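Local coordinates for putative aminooxidase (Propionibacterium acnes, PDB 2BA9), which isomerises polyunsaturated fatty acids, producing conjugated linoleic acid, and binds flavin-adenine dinucleotide in a fold related to the flavin-containing amine oxidoreductases, at residues D103-R106 against G107-M111; D264-D267 against D268-E271; P299-R303 against P304-G308; K386-G389 against M390-R393. All coordinates share one frame; numbering follows the deposited sequence.

Contact 1 (D103-R106 against G107-M111); sequences DPVR and GPQVM
The amide of G107 donates to D103 O (2.9 Å) as the chain bends out of a loop into helix 106-122, and three residues further on V110 N reaches R106 O at 3.0 Å. D103 stands ahead of this turn and caps it. With its carboxylate turned anti to the backbone N (chi1 -164°), OD1 receives two amides by different routes: V105 N comes to the anti lone pair, whereas R106 N, 3.2 Å from D103 OD1, approaches from above the carboxylate plane. Two amides of the turn leading into the helix thus share a single oxygen.

Q109 lies back over the turn. Its extended side chain runs alongside V105, bringing NE2 to 3.5 Å from V105 CG1, and a water joins the two residues, donating to V105 O and weakly accepting from Q109 NE2. The other end of the amide, OE1, sits at the edge of the R106 guanidinium, where NH1 makes a weak bond of 3.3 Å to Q109 OE1; the two planes stand almost perpendicular, 88° apart. The bend of R106 at chi2 (46°) also carries its CD to 4.0 Å from V110 CG2. P108 fits the first helical turn, where no amide hydrogen is needed, and its CD packs 3.3 Å from P104 O.

The stronger partner of R106 is D159, which pairs with NE in a salt bridge. R106 and Q109 both touch A156, so this surface turn, which follows strand 97-98, joins the start of helix 106-122 to helix 158-161 and the loop before it.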
loop_
_atom_site.group_PDB
_atom_site.type_symbol
_atom_site.label_atom_id
_atom_site.label_comp_id
_atom_site.label_asym_id
_atom_site.label_seq_id
_atom_site.Cartn_x
_atom_site.Cartn_y
_atom_site.Cartn_z
ATOM N N ASP A 103 18.273 5.967 23.945
ATOM C CA ASP A 103 19.070 4.798 24.285
ATOM C C ASP A 103 20.563 5.121 24.105
ATOM O O ASP A 103 20.992 5.431 23.006
ATOM C CB ASP A 103 18.675 3.605 23.421
ATOM C CG ASP A 103 19.180 2.285 23.982
ATOM O OD1 ASP A 103 20.366 2.205 24.394
ATOM O OD2 ASP A 103 18.377 1.326 24.001
ATOM N N PRO A 104 21.352 5.063 25.194
ATOM C CA PRO A 104 22.754 5.512 25.149
ATOM C C PRO A 104 23.686 4.690 24.262
ATOM O O PRO A 104 24.649 5.235 23.724
ATOM C CB PRO A 104 23.213 5.385 26.608
ATOM C CG PRO A 104 21.982 5.272 27.418
ATOM C CD PRO A 104 20.980 4.600 26.546
ATOM N N VAL A 105 23.420 3.391 24.159
ATOM C CA VAL A 105 24.222 2.487 23.337
ATOM C C VAL A 105 23.636 2.358 21.928
ATOM O O VAL A 105 24.361 2.458 20.936
ATOM C CB VAL A 105 24.286 1.085 23.947
ATOM C CG1 VAL A 105 25.245 0.216 23.137
ATOM C CG2 VAL A 105 24.707 1.158 25.404
ATOM N N ARG A 106 22.327 2.133 21.854
ATOM C CA ARG A 106 21.669 1.859 20.576
ATOM C C ARG A 106 21.523 3.136 19.748
ATOM O O ARG A 106 21.715 3.122 18.524
ATOM C CB ARG A 106 20.299 1.193 20.803
ATOM C CG ARG A 106 19.592 0.716 19.516
ATOM C CD ARG A 106 20.524 -0.040 18.572
ATOM N NE ARG A 106 19.789 -0.862 17.606
ATOM C CZ ARG A 106 20.345 -1.695 16.724
ATOM N NH1 ARG A 106 21.662 -1.817 16.645
ATOM N NH2 ARG A 106 19.574 -2.406 15.908
ATOM N N GLY A 107 21.191 4.236 20.418
ATOM C CA GLY A 107 20.931 5.508 19.742
ATOM C C GLY A 107 22.002 5.937 18.747
ATOM O O GLY A 107 21.693 6.230 17.579
ATOM N N PRO A 108 23.267 6.009 19.206
ATOM C CA PRO A 108 24.369 6.360 18.299
ATOM C C PRO A 108 24.631 5.329 17.187
ATOM O O PRO A 108 25.175 5.691 16.145
ATOM C CB PRO A 108 25.583 6.449 19.235
ATOM C CG PRO A 108 25.007 6.541 20.647
ATOM C CD PRO A 108 23.734 5.796 20.594
ATOM N N GLN A 109 24.257 4.070 17.405
ATOM C CA GLN A 109 24.429 3.036 16.382
ATOM C C GLN A 109 23.454 3.255 15.230
ATOM O O GLN A 109 23.844 3.259 14.059
ATOM C CB GLN A 109 24.250 1.641 16.977
ATOM C CG GLN A 109 25.406 1.197 17.861
ATOM C CD GLN A 109 25.036 0.039 18.794
ATOM O OE1 GLN A 109 23.964 -0.543 18.681
ATOM N NE2 GLN A 109 25.927 -0.281 19.726
ATOM N N VAL A 110 22.191 3.455 15.580
ATOM C CA VAL A 110 21.155 3.791 14.614
ATOM C C VAL A 110 21.560 5.008 13.774
ATOM O O VAL A 110 21.584 4.952 12.550
ATOM C CB VAL A 110 19.799 4.066 15.310
ATOM C CG1 VAL A 110 18.747 4.534 14.291
ATOM C CG2 VAL A 110 19.299 2.813 16.032
ATOM N N MET A 111 21.913 6.093 14.443
ATOM C CA MET A 111 22.229 7.342 13.753
ATOM C C MET A 111 23.438 7.223 12.825
ATOM O O MET A 111 23.470 7.849 11.776
ATOM C CB MET A 111 22.427 8.474 14.765
ATOM C CG MET A 111 21.120 8.885 15.433
ATOM S SD MET A 111 19.926 9.615 14.270
ATOM C CE MET A 111 18.915 8.201 13.795
HETATM O O HOH W 1 27.059 2.645 20.838
#

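Contact 2 (D264-D267 against D268-E271); sequences DADD and DERE
A capping box opens helix 267-273, formed by D266 at the N-cap and E269 three residues on. D266 OD1 accepts E269 N at 2.9 Å, met nearly along the C-O axis, and in return D266 N donates to E269 OE1 at 3.0 Å, on the anti side of that carboxylate. The N-cap side chain is placed for this by a chi1 of 70°, which sets CG between the backbone N and the carbonyl carbon; OD1 takes a further, weak bond from D268 N. The two side chains cross at about a right angle, their carboxylate planes 47° apart.

R270 folds back across the turn. Bent at chi3 (-74°), it brings both terminal nitrogens to one oxygen of D267 in a salt bridge: NH1, 3.1 Å from D267 OD1, meets the anti lone pair of that oxygen, while NH2, 3.0 Å from D267 OD1, comes from above the carboxylate plane. NH2 also donates weakly to A265 O at the guanidinium edge, and D266 O covers part of one face.

D266 OD1 and E269 OE1 are only 3.9 Å apart, a like-charged pair that would be costly alone. Outside cations probably offset it, R393 beside D266 and R231 beside E269. E269 OE2 is hydrogen-bonded to Y398 OH. The helix dipole would also favour the ionised form of the acidic side chains at this N-terminus.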
loop_
_atom_site.group_PDB
_atom_site.type_symbol
_atom_site.label_atom_id
_atom_site.label_comp_id
_atom_site.label_asym_id
_atom_site.label_seq_id
_atom_site.Cartn_x
_atom_site.Cartn_y
_atom_site.Cartn_z
ATOM N N ASP A 264 -8.518 -15.969 -19.630
ATOM C CA ASP A 264 -7.757 -16.890 -20.487
ATOM C C ASP A 264 -6.262 -16.616 -20.305
ATOM O O ASP A 264 -5.537 -16.351 -21.265
ATOM C CB ASP A 264 -8.160 -16.720 -21.963
ATOM C CG ASP A 264 -7.976 -15.286 -22.470
ATOM O OD1 ASP A 264 -7.684 -14.389 -21.661
ATOM O OD2 ASP A 264 -8.145 -15.045 -23.680
ATOM N N ALA A 265 -5.811 -16.653 -19.055
ATOM C CA ALA A 265 -4.418 -16.362 -18.725
ATOM C C ALA A 265 -3.478 -17.258 -19.531
ATOM O O ALA A 265 -3.715 -18.467 -19.662
ATOM C CB ALA A 265 -4.178 -16.550 -17.232
ATOM N N ASP A 266 -2.419 -16.676 -20.078
ATOM C CA ASP A 266 -1.458 -17.475 -20.808
ATOM C C ASP A 266 -0.412 -18.109 -19.877
ATOM O O ASP A 266 -0.434 -17.907 -18.653
ATOM C CB ASP A 266 -0.846 -16.692 -21.980
ATOM C CG ASP A 266 0.089 -15.582 -21.560
ATOM O OD1 ASP A 266 0.646 -15.608 -20.449
ATOM O OD2 ASP A 266 0.289 -14.685 -22.395
ATOM N N ASP A 267 0.472 -18.907 -20.470
ATOM C CA ASP A 267 1.467 -19.691 -19.726
ATOM C C ASP A 267 2.292 -18.823 -18.780
ATOM O O ASP A 267 2.606 -19.234 -17.657
ATOM C CB ASP A 267 2.410 -20.429 -20.705
ATOM C CG ASP A 267 1.793 -21.679 -21.296
ATOM O OD1 ASP A 267 0.885 -22.246 -20.661
ATOM O OD2 ASP A 267 2.230 -22.125 -22.394
ATOM N N ASP A 268 2.633 -17.621 -19.246
ATOM C CA ASP A 268 3.477 -16.696 -18.498
ATOM C C ASP A 268 2.713 -16.025 -17.364
ATOM O O ASP A 268 3.256 -15.812 -16.279
ATOM C CB ASP A 268 4.060 -15.634 -19.434
ATOM C CG ASP A 268 5.178 -16.169 -20.301
ATOM O OD1 ASP A 268 5.804 -17.187 -19.948
ATOM O OD2 ASP A 268 5.447 -15.563 -21.354
ATOM N N GLU A 269 1.458 -15.691 -17.629
ATOM C CA GLU A 269 0.613 -15.094 -16.625
ATOM C C GLU A 269 0.425 -16.072 -15.471
ATOM O O GLU A 269 0.723 -15.728 -14.330
ATOM C CB GLU A 269 -0.713 -14.638 -17.237
ATOM C CG GLU A 269 -0.545 -13.415 -18.135
ATOM C CD GLU A 269 -1.837 -12.961 -18.792
ATOM O OE1 GLU A 269 -2.629 -13.832 -19.228
ATOM O OE2 GLU A 269 -2.049 -11.731 -18.884
ATOM N N ARG A 270 -0.021 -17.292 -15.766
ATOM C CA ARG A 270 -0.118 -18.340 -14.734
ATOM C C ARG A 270 1.196 -18.500 -13.975
ATOM O O ARG A 270 1.235 -18.355 -12.759
ATOM C CB ARG A 270 -0.547 -19.691 -15.326
ATOM C CG ARG A 270 -2.041 -19.943 -15.246
ATOM C CD ARG A 270 -2.455 -21.154 -16.039
ATOM N NE ARG A 270 -2.432 -20.888 -17.478
ATOM C CZ ARG A 270 -1.620 -21.459 -18.373
ATOM N NH1 ARG A 270 -0.712 -22.373 -18.019
ATOM N NH2 ARG A 270 -1.728 -21.109 -19.650
ATOM N N GLU A 271 2.269 -18.777 -14.704
ATOM C CA GLU A 271 3.587 -19.038 -14.100
ATOM C C GLU A 271 4.096 -17.924 -13.201
ATOM O O GLU A 271 4.594 -18.185 -12.110
ATOM C CB GLU A 271 4.647 -19.292 -15.178
ATOM C CG GLU A 271 5.958 -19.822 -14.602
ATOM C CD GLU A 271 7.068 -19.888 -15.619
ATOM O OE1 GLU A 271 6.784 -19.699 -16.826
ATOM O OE2 GLU A 271 8.230 -20.117 -15.201
#

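Contact 3 (P299-R303 against P304-G308); sequences PDNMR and PERLG
R306 N returns to R303 O at 2.7 Å, closing a short 3-10 turn that begins at P304, while a preceding turn is drawn together by M302 N and P299 O. The two segments thus form successive tight turns, which bring the CA atoms of N301 and R306 to 5.0 Å.

R306 links the two turns. Bends at chi2 (-67°) and chi3 (-73°) curl its chain back over the first turn, where NE and NH2 grip one oxygen side-on: NE lies 2.9 Å from N301 OD1 and NH2 3.2 Å from the same N301 OD1. Both nitrogens arrive from one face of the amide, tilted from its plane, although OD1 itself lies in the plane of the guanidinium. N301 is fixed at its other end too, since ND2 donates to V310 O. Along the way R306 CG passes 3.3 Å from D300 O and sits over a face of the R303 guanidinium, with R303 CZ 3.7 Å from R306 CG. The two guanidinium planes are 30° apart. R303 NH1 meets E305 CB at 3.6 Å.

E93 receives a salt bridge from R303 NH2, and its amide donates to D300 OD2, which is also hydrogen-bonded to H92 ND1. Between strands 295-297 and 310-315, the buried N301 packs against helix 341-355 and M302 against helix 166-170, so this connection packs on two helices and on the loop after strand 88-91.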
loop_
_atom_site.group_PDB
_atom_site.type_symbol
_atom_site.label_atom_id
_atom_site.label_comp_id
_atom_site.label_asym_id
_atom_site.label_seq_id
_atom_site.Cartn_x
_atom_site.Cartn_y
_atom_site.Cartn_z
ATOM N N PRO A 299 7.526 -1.591 18.658
ATOM C CA PRO A 299 8.612 -2.304 17.986
ATOM C C PRO A 299 8.752 -3.737 18.462
ATOM O O PRO A 299 8.953 -4.626 17.655
ATOM C CB PRO A 299 9.848 -1.481 18.354
ATOM C CG PRO A 299 9.308 -0.103 18.580
ATOM C CD PRO A 299 7.967 -0.278 19.179
ATOM N N ASP A 300 8.623 -3.961 19.764
ATOM C CA ASP A 300 8.641 -5.321 20.310
ATOM C C ASP A 300 7.750 -6.280 19.525
ATOM O O ASP A 300 8.126 -7.440 19.317
ATOM C CB ASP A 300 8.214 -5.337 21.792
ATOM C CG ASP A 300 9.318 -4.889 22.726
ATOM O OD1 ASP A 300 10.497 -4.772 22.298
ATOM O OD2 ASP A 300 9.011 -4.655 23.905
ATOM N N ASN A 301 6.569 -5.786 19.118
ATOM C CA ASN A 301 5.522 -6.606 18.472
ATOM C C ASN A 301 5.633 -6.654 16.941
ATOM O O ASN A 301 4.810 -7.292 16.289
ATOM C CB ASN A 301 4.116 -6.139 18.890
ATOM C CG ASN A 301 3.729 -6.589 20.301
ATOM O OD1 ASN A 301 4.429 -7.378 20.937
ATOM N ND2 ASN A 301 2.578 -6.116 20.779
ATOM N N MET A 302 6.684 -6.022 16.406
ATOM C CA MET A 302 7.026 -6.063 14.976
ATOM C C MET A 302 8.058 -7.154 14.625
ATOM O O MET A 302 8.408 -7.331 13.458
ATOM C CB MET A 302 7.586 -4.708 14.550
ATOM C CG MET A 302 6.627 -3.563 14.695
ATOM S SD MET A 302 7.460 -1.996 14.390
ATOM C CE MET A 302 6.391 -0.834 15.281
ATOM N N ARG A 303 8.572 -7.835 15.646
ATOM C CA ARG A 303 9.359 -9.043 15.498
ATOM C C ARG A 303 8.488 -10.178 14.953
ATOM O O ARG A 303 7.346 -10.342 15.397
ATOM C CB ARG A 303 9.842 -9.518 16.863
ATOM C CG ARG A 303 10.837 -8.640 17.543
ATOM C CD ARG A 303 11.479 -9.372 18.728
ATOM N NE ARG A 303 10.749 -9.176 19.987
ATOM C CZ ARG A 303 10.203 -10.136 20.734
ATOM N NH1 ARG A 303 10.285 -11.415 20.387
ATOM N NH2 ARG A 303 9.588 -9.809 21.858
ATOM N N PRO A 304 9.032 -11.010 14.048
ATOM C CA PRO A 304 8.310 -12.180 13.521
ATOM C C PRO A 304 7.822 -13.124 14.621
ATOM O O PRO A 304 6.771 -13.745 14.498
ATOM C CB PRO A 304 9.370 -12.867 12.661
ATOM C CG PRO A 304 10.270 -11.768 12.244
ATOM C CD PRO A 304 10.372 -10.905 13.454
ATOM N N GLU A 305 8.599 -13.197 15.699
ATOM C CA GLU A 305 8.268 -13.962 16.890
ATOM C C GLU A 305 6.999 -13.446 17.560
ATOM O O GLU A 305 6.388 -14.151 18.367
ATOM C CB GLU A 305 9.435 -13.863 17.882
ATOM C CG GLU A 305 10.705 -14.586 17.444
ATOM C CD GLU A 305 11.655 -13.787 16.543
ATOM O OE1 GLU A 305 11.449 -12.576 16.288
ATOM O OE2 GLU A 305 12.640 -14.403 16.088
ATOM N N ARG A 306 6.609 -12.215 17.235
ATOM C CA ARG A 306 5.412 -11.597 17.800
ATOM C C ARG A 306 4.269 -11.401 16.786
ATOM O O ARG A 306 3.315 -10.660 17.051
ATOM C CB ARG A 306 5.801 -10.260 18.445
ATOM C CG ARG A 306 6.700 -10.397 19.661
ATOM C CD ARG A 306 6.010 -11.061 20.862
ATOM N NE ARG A 306 5.041 -10.174 21.502
ATOM C CZ ARG A 306 4.348 -10.478 22.594
ATOM N NH1 ARG A 306 4.532 -11.638 23.207
ATOM N NH2 ARG A 306 3.476 -9.610 23.092
ATOM N N LEU A 307 4.344 -12.097 15.649
ATOM C CA LEU A 307 3.282 -12.060 14.639
ATOM C C LEU A 307 1.887 -12.257 15.239
ATOM O O LEU A 307 1.676 -13.158 16.026
ATOM C CB LEU A 307 3.523 -13.149 13.597
ATOM C CG LEU A 307 2.705 -13.074 12.318
ATOM C CD1 LEU A 307 3.095 -11.855 11.525
ATOM C CD2 LEU A 307 2.910 -14.358 11.470
ATOM N N GLY A 308 0.942 -11.406 14.849
ATOM C CA GLY A 308 -0.433 -11.488 15.345
ATOM C C GLY A 308 -0.690 -10.455 16.414
ATOM O O GLY A 308 -1.843 -10.139 16.722
#

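Contact 4 (K386-G389 against M390-R393); sequences KVEG and MQGR
This is the C-terminal exit of helix 383-389, where the last helical turn passes into a type II beta turn, M390 to R393, on the way to strand 396-398. M390 N donates to K386 O at 2.9 Å and more weakly to V387 O. Q391 N then bonds E388 O at 3.2 Å as the chain leaves its helical course. G392, with a positive phi of 78°, occupies the third position of the beta turn, which R393 N closes onto M390 O.

E388 and Q391 run side by side, both bent at chi2 (-75° and -76°), which lays the amide beside the carboxylate. Q391 NE2 donates to E388 OE1 at 2.8 Å, on the syn side and somewhat out of the carboxylate plane. Each group has a second partner: Y414 bonds E388 OE2, and Q391 OE1 accepts from Y398 N. M390 CG lies 3.5 Å from the plane of the R393 guanidinium, over one face near the rim. One water bridges G389 O and Q391 O, and another accepts from R393 NH2 at 3.0 Å.

The Q391 side chain packs against helix 408-423, touching Y414 and L418. V387 and the buried M390 pack against helix 267-273, and M390 and Q391 also meet strand 396-398, so this helix end contacts two helices and the outermost strand of the parallel sheet.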
loop_
_atom_site.group_PDB
_atom_site.type_symbol
_atom_site.label_atom_id
_atom_site.label_comp_id
_atom_site.label_asym_id
_atom_site.label_seq_id
_atom_site.Cartn_x
_atom_site.Cartn_y
_atom_site.Cartn_z
ATOM N N LYS A 386 10.512 -9.921 -16.730
ATOM C CA LYS A 386 9.489 -10.688 -17.426
ATOM C C LYS A 386 8.166 -9.921 -17.496
ATOM O O LYS A 386 7.654 -9.666 -18.582
ATOM C CB LYS A 386 9.281 -12.046 -16.750
ATOM C CG LYS A 386 8.225 -12.910 -17.421
ATOM C CD LYS A 386 8.682 -13.447 -18.792
ATOM C CE LYS A 386 7.931 -14.724 -19.178
ATOM N NZ LYS A 386 8.575 -15.526 -20.274
ATOM N N VAL A 387 7.616 -9.537 -16.347
ATOM C CA VAL A 387 6.253 -8.990 -16.335
ATOM C C VAL A 387 6.163 -7.639 -17.066
ATOM O O VAL A 387 5.195 -7.395 -17.795
ATOM C CB VAL A 387 5.658 -8.958 -14.919
ATOM C CG1 VAL A 387 4.285 -8.261 -14.911
ATOM C CG2 VAL A 387 5.539 -10.380 -14.394
ATOM N N GLU A 388 7.187 -6.793 -16.926
ATOM C CA GLU A 388 7.226 -5.529 -17.671
ATOM C C GLU A 388 7.475 -5.751 -19.161
ATOM O O GLU A 388 6.994 -4.976 -19.992
ATOM C CB GLU A 388 8.263 -4.559 -17.103
ATOM C CG GLU A 388 7.919 -4.017 -15.725
ATOM C CD GLU A 388 6.818 -2.961 -15.749
ATOM O OE1 GLU A 388 6.027 -2.920 -16.718
ATOM O OE2 GLU A 388 6.748 -2.164 -14.797
ATOM N N GLY A 389 8.241 -6.792 -19.487
ATOM C CA GLY A 389 8.407 -7.226 -20.860
ATOM C C GLY A 389 7.101 -7.696 -21.471
ATOM O O GLY A 389 6.898 -7.571 -22.674
ATOM N N MET A 390 6.207 -8.227 -20.644
ATOM C CA MET A 390 4.876 -8.642 -21.108
ATOM C C MET A 390 3.907 -7.496 -21.366
ATOM O O MET A 390 2.793 -7.744 -21.827
ATOM C CB MET A 390 4.231 -9.576 -20.091
ATOM C CG MET A 390 4.920 -10.906 -19.944
ATOM S SD MET A 390 4.109 -11.793 -18.625
ATOM C CE MET A 390 5.365 -12.908 -18.087
ATOM N N GLN A 391 4.288 -6.259 -21.049
ATOM C CA GLN A 391 3.348 -5.138 -21.159
ATOM C C GLN A 391 2.794 -5.040 -22.573
ATOM O O GLN A 391 3.509 -5.273 -23.550
ATOM C CB GLN A 391 3.987 -3.809 -20.735
ATOM C CG GLN A 391 4.286 -3.696 -19.228
ATOM C CD GLN A 391 3.053 -3.435 -18.366
ATOM O OE1 GLN A 391 1.924 -3.777 -18.740
ATOM N NE2 GLN A 391 3.270 -2.831 -17.198
ATOM N N GLY A 392 1.501 -4.754 -22.674
ATOM C CA GLY A 392 0.855 -4.588 -23.973
ATOM C C GLY A 392 0.522 -5.877 -24.705
ATOM O O GLY A 392 -0.150 -5.840 -25.743
ATOM N N ARG A 393 0.970 -7.016 -24.168
ATOM C CA ARG A 393 0.678 -8.324 -24.769
ATOM C C ARG A 393 -0.813 -8.595 -24.809
ATOM O O ARG A 393 -1.482 -8.621 -23.767
ATOM C CB ARG A 393 1.361 -9.465 -24.013
ATOM C CG ARG A 393 1.121 -10.836 -24.663
ATOM C CD ARG A 393 1.635 -11.997 -23.837
ATOM N NE ARG A 393 3.085 -11.964 -23.662
ATOM C CZ ARG A 393 3.805 -12.935 -23.107
ATOM N NH1 ARG A 393 3.229 -14.053 -22.680
ATOM N NH2 ARG A 393 5.115 -12.787 -22.981
HETATM O O HOH W 2 6.583 -4.856 -23.743
HETATM O O HOH W 3 7.419 -10.912 -23.263
#

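How the contacts relate
Following the chain from its N terminus, the four contacts come in series, none nested in or crossing another, and each closes a short local turn. Contact 1 leads from a loop into helix 106-122, and contact 2 starts helix 267-273. Contact 3 shapes the connection between strands 295-297 and 310-315; contact 4 ends helix 383-389. Contacts 2 and 4 meet directly: R393 NH1 forms salt bridges with D266 OD2 and D268 OD2, each 3.0 Å, joining a helix start to the loop before strand 396-398. Contacts 1 and 3 share a side of the chain's centre, their nearest atoms about 10 Å apart; contacts 1 and 2 lie on opposite sides.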